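Local atomic coordinates of superoxide dismutase (PDB entry 4BR6), a protein that binds manganese and catalyses the conversion of superoxide to hydrogen peroxide and oxygen, probably protecting cells from toxic radicals. Residues B[112-117]-B[180-185]; B[116-121]-B[157-162]. All coordinates share one frame; numbering follows the deposited sequence.

Contact 1: residues B[112-117]-B[180-185]; sequences KQMNAA and AIWNVI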
# COMPACT_ATOMS: atom_id res chain seq x y z
N LYS B 112 7.95 -26.00 -4.08
CA LYS B 112 6.66 -26.03 -3.38
C LYS B 112 6.34 -24.69 -2.74
O LYS B 112 5.25 -24.16 -2.91
CB LYS B 112 6.71 -27.12 -2.30
CG LYS B 112 5.39 -27.41 -1.61
CD LYS B 112 5.54 -28.61 -0.68
CE LYS B 112 5.39 -28.23 0.78
NZ LYS B 112 6.30 -27.13 1.18
N GLN B 113 7.29 -24.15 -1.99
CA GLN B 113 7.05 -22.91 -1.29
C GLN B 113 6.87 -21.75 -2.25
O GLN B 113 6.07 -20.85 -1.99
CB GLN B 113 8.19 -22.64 -0.32
CG GLN B 113 8.10 -23.51 0.91
CD GLN B 113 9.34 -23.45 1.75
OE1 GLN B 113 10.36 -22.92 1.33
NE2 GLN B 113 9.25 -23.98 2.97
N MET B 114 7.61 -21.76 -3.35
CA MET B 114 7.51 -20.67 -4.31
C MET B 114 6.15 -20.71 -4.99
O MET B 114 5.51 -19.68 -5.17
CB MET B 114 8.60 -20.70 -5.37
CG MET B 114 8.55 -19.46 -6.26
SD MET B 114 10.18 -18.76 -6.54
CE MET B 114 9.88 -17.35 -7.60
N ASN B 115 5.73 -21.91 -5.37
CA ASN B 115 4.40 -22.10 -5.92
C ASN B 115 3.30 -21.59 -4.99
O ASN B 115 2.33 -20.99 -5.44
CB ASN B 115 4.16 -23.57 -6.26
CG ASN B 115 4.88 -23.99 -7.54
OD1 ASN B 115 5.31 -23.15 -8.33
ND2 ASN B 115 4.99 -25.29 -7.76
N ALA B 116 3.45 -21.83 -3.70
CA ALA B 116 2.50 -21.31 -2.72
C ALA B 116 2.53 -19.79 -2.68
O ALA B 116 1.49 -19.14 -2.65
CB ALA B 116 2.80 -21.88 -1.34
N ALA B 117 3.73 -19.22 -2.66
CA ALA B 117 3.89 -17.77 -2.62
C ALA B 117 3.23 -17.12 -3.82
O ALA B 117 2.63 -16.06 -3.69
CB ALA B 117 5.36 -17.41 -2.60
N ALA B 180 3.54 -25.61 -14.51
CA ALA B 180 4.09 -25.78 -15.85
C ALA B 180 5.39 -24.97 -16.09
O ALA B 180 6.30 -25.46 -16.77
CB ALA B 180 3.04 -25.42 -16.91
N ILE B 181 5.49 -23.76 -15.55
CA ILE B 181 6.58 -22.86 -15.95
C ILE B 181 7.97 -23.38 -15.57
O ILE B 181 8.96 -23.01 -16.17
CB ILE B 181 6.39 -21.43 -15.37
CG1 ILE B 181 7.37 -20.44 -16.02
CG2 ILE B 181 6.54 -21.45 -13.85
CD1 ILE B 181 7.04 -18.98 -15.74
N TRP B 182 8.04 -24.23 -14.55
CA TRP B 182 9.32 -24.76 -14.12
C TRP B 182 10.03 -25.50 -15.24
O TRP B 182 11.24 -25.64 -15.22
CB TRP B 182 9.15 -25.67 -12.90
CG TRP B 182 8.62 -24.90 -11.73
CD1 TRP B 182 7.32 -24.71 -11.41
CD2 TRP B 182 9.39 -24.17 -10.76
NE1 TRP B 182 7.22 -23.92 -10.29
CE2 TRP B 182 8.47 -23.57 -9.88
CE3 TRP B 182 10.75 -23.97 -10.56
CZ2 TRP B 182 8.88 -22.80 -8.80
CZ3 TRP B 182 11.15 -23.19 -9.48
CH2 TRP B 182 10.22 -22.61 -8.62
N ASN B 183 9.25 -25.96 -16.23
CA ASN B 183 9.81 -26.67 -17.38
C ASN B 183 10.61 -25.79 -18.32
O ASN B 183 11.34 -26.31 -19.17
CB ASN B 183 8.70 -27.34 -18.18
CG ASN B 183 8.14 -28.53 -17.47
OD1 ASN B 183 8.76 -29.60 -17.43
ND2 ASN B 183 6.96 -28.37 -16.89
N VAL B 184 10.48 -24.48 -18.17
CA VAL B 184 11.16 -23.53 -19.04
C VAL B 184 11.98 -22.48 -18.28
O VAL B 184 12.31 -21.44 -18.85
CB VAL B 184 10.17 -22.83 -20.02
CG1 VAL B 184 9.65 -23.82 -21.08
CG2 VAL B 184 9.01 -22.20 -19.27
N ILE B 185 12.34 -22.75 -17.02
CA ILE B 185 13.21 -21.84 -16.25
C ILE B 185 14.68 -22.06 -16.59
O ILE B 185 15.18 -23.16 -16.47
CB ILE B 185 13.05 -22.05 -14.72
CG1 ILE B 185 11.62 -21.75 -14.28
CG2 ILE B 185 14.04 -21.16 -13.94
CD1 ILE B 185 11.16 -20.34 -14.60

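Contact 2: residues B[116-121]-B[157-162]; sequences AALTGI and MGIDAW. With MN3 (manganese (III) ion), chain I.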
# COMPACT_ATOMS: atom_id res chain seq x y z
N ALA B 116 3.45 -21.83 -3.70
CA ALA B 116 2.50 -21.31 -2.72
C ALA B 116 2.53 -19.79 -2.68
O ALA B 116 1.49 -19.14 -2.65
CB ALA B 116 2.80 -21.88 -1.34
N ALA B 117 3.73 -19.22 -2.66
CA ALA B 117 3.89 -17.77 -2.62
C ALA B 117 3.23 -17.12 -3.82
O ALA B 117 2.63 -16.06 -3.69
CB ALA B 117 5.36 -17.41 -2.60
N LEU B 118 3.34 -17.75 -4.98
CA LEU B 118 2.72 -17.22 -6.19
C LEU B 118 1.21 -17.28 -6.03
O LEU B 118 0.50 -16.33 -6.39
CB LEU B 118 3.16 -18.03 -7.40
CG LEU B 118 4.61 -17.86 -7.84
CD1 LEU B 118 5.07 -19.10 -8.60
CD2 LEU B 118 4.80 -16.58 -8.71
N THR B 119 0.73 -18.40 -5.49
CA THR B 119 -0.70 -18.66 -5.29
C THR B 119 -1.33 -17.69 -4.29
O THR B 119 -2.52 -17.42 -4.36
CB THR B 119 -0.95 -20.12 -4.81
OG1 THR B 119 -0.85 -21.02 -5.93
CG2 THR B 119 -2.32 -20.29 -4.18
N GLY B 120 -0.53 -17.20 -3.35
CA GLY B 120 -1.01 -16.33 -2.30
C GLY B 120 -0.95 -14.85 -2.65
O GLY B 120 -1.36 -14.01 -1.86
N ILE B 121 -0.45 -14.53 -3.84
CA ILE B 121 -0.41 -13.13 -4.27
C ILE B 121 -1.84 -12.70 -4.56
O ILE B 121 -2.57 -13.37 -5.29
CB ILE B 121 0.48 -12.92 -5.53
CG1 ILE B 121 1.96 -13.21 -5.19
CG2 ILE B 121 0.35 -11.49 -6.07
CD1 ILE B 121 2.86 -13.29 -6.39
N MET B 157 15.80 -15.23 -9.76
CA MET B 157 14.86 -15.97 -10.59
C MET B 157 13.46 -15.47 -10.28
O MET B 157 13.02 -15.56 -9.15
CB MET B 157 14.98 -17.47 -10.28
CG MET B 157 14.30 -18.37 -11.29
SD MET B 157 12.50 -18.28 -11.24
CE MET B 157 12.14 -19.26 -9.76
N GLY B 158 12.78 -14.95 -11.30
CA GLY B 158 11.44 -14.42 -11.12
C GLY B 158 10.39 -15.18 -11.91
O GLY B 158 10.67 -15.72 -12.97
N ILE B 159 9.18 -15.23 -11.34
CA ILE B 159 8.00 -15.71 -12.03
C ILE B 159 6.88 -14.67 -11.92
O ILE B 159 6.49 -14.27 -10.82
CB ILE B 159 7.50 -17.04 -11.43
CG1 ILE B 159 8.60 -18.10 -11.56
CG2 ILE B 159 6.22 -17.49 -12.12
CD1 ILE B 159 8.32 -19.45 -10.89
N ASP B 160 6.40 -14.23 -13.07
CA ASP B 160 5.37 -13.20 -13.19
C ASP B 160 4.01 -13.79 -12.86
O ASP B 160 3.64 -14.83 -13.42
CB ASP B 160 5.38 -12.74 -14.63
CG ASP B 160 4.48 -11.58 -14.88
OD1 ASP B 160 3.84 -11.02 -13.96
OD2 ASP B 160 4.43 -11.21 -16.05
N ALA B 161 3.26 -13.13 -11.98
CA ALA B 161 1.97 -13.67 -11.53
C ALA B 161 0.79 -12.79 -11.92
O ALA B 161 -0.32 -13.05 -11.51
CB ALA B 161 1.96 -13.91 -10.01
N TRP B 162 1.04 -11.75 -12.71
CA TRP B 162 -0.04 -10.98 -13.32
C TRP B 162 -0.84 -11.94 -14.19
O TRP B 162 -0.29 -12.88 -14.74
CB TRP B 162 0.49 -9.85 -14.21
CG TRP B 162 1.09 -8.67 -13.49
CD1 TRP B 162 2.12 -8.68 -12.60
CD2 TRP B 162 0.71 -7.30 -13.64
NE1 TRP B 162 2.38 -7.41 -12.17
CE2 TRP B 162 1.54 -6.54 -12.80
CE3 TRP B 162 -0.27 -6.65 -14.40
CZ2 TRP B 162 1.42 -5.15 -12.69
CZ3 TRP B 162 -0.38 -5.27 -14.29
CH2 TRP B 162 0.46 -4.54 -13.45
MN MN3 I . 4.13 -9.25 -16.98
O HOH W 1 3.28 -7.47 -15.41

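Contact 1: residues B[112-117]-B[180-185]
Trp182 points its indole edge at helix 107-119, where the rim of the six-membered ring overlaps the root of Met114 and the pyrrole nitrogen meets the amide of Asn115. The polar half is a single hydrogen bond from Trp182 NE1 to Asn115 OD1, 2.8 Å long, with an N-H...O angle of 153°. The oxygen lies practically in the indole plane and accepts the hydrogen bond on a lone pair in its own carbonyl plane, although the amide and the ring are turned 72° apart. With CG of Asn115 anti to its carbonyl carbon (chi1 -76°), the amide swings off the helix flank toward the indole. Beside this bond, Met114 CB sits at the same ring edge, 4.0 Å from Trp182 CZ2, an apolar contact near the ring plane. The bond satisfies the indole N-H in a buried setting and restrains how the ring can turn. The Met114 side chain also packs on Ile140 of strand 138-144, while Phe178 and Glu179 flank Asn115. The tryptophan thus bridges the turn between helices 174-180 and 187-195 to helix 107-119, within the buried packing between helices and sheet of the alpha/beta C-terminal domain of iron/manganese superoxide dismutases.

Contact 2: residues B[116-121]-B[157-162]
Leu118 and Ile159 meet where helix 107-119 packs against strand 153-160, an outermost strand, within this chain, of the three-stranded antiparallel sheet in the C-terminal domain of the iron/manganese superoxide dismutase fold. No hydrogen bond joins the two segments; they meet by van der Waals packing, almost all of it between apolar groups. The side chains of Leu118 and Ile159 cross at about a right angle, and both leucine methyls are used: CD2 lies 3.8 Å from Ile159 CG2, and CD1 touches CG2 and CD1 of the isoleucine. Leu118 CD2 also rests against the backbone, 3.6 Å from Ile159 O, and continues to the methyl of Ala161. Just beyond the helix, Ile121 adds its CD1 at 3.8 Å from Ala161 CB. Leu118 also packs on Ala127 of the adjoining strand 125-132 and on Phe178 of helix 174-180.

Metal and polar interactions belong to the other face of the strand. Asp160, between Ile159 and Ala161 in sequence, points away from the helix and binds the manganese ion, whose remaining protein ligands are His26, His74 and His164; water 1 lies 2.5 Å from the metal and over one face of the Trp162 ring. While Asp160 OD2 takes the metal at 2.2 Å, OD1 accepts a hydrogen bond from the backbone N of Trp162 at 3.2 Å from above the carboxylate plane, forming an Asx turn.

How the contacts relate
Both contacts are buried and draw on helix 107-119, contact 1 through Met114 and Asn115 and contact 2 through Leu118, with centres about 8 Å apart. Contact 1 ties the helix to the turn before helix 187-195, and mixes a polar anchor with apolar packing; contact 2 sets the end of the same helix on strand 153-160 by van der Waals packing without a hydrogen bond. Contact 2 is nearer the centre of the chain, and its strand carries a metal ligand, whereas contact 1 stands farther from the manganese. Met114 CE packs 3.7 Å from Met157 CE, and Ile159 CD1 lies 4.0 Å from Trp182 CZ2, so the two contacts adjoin through apolar side chains.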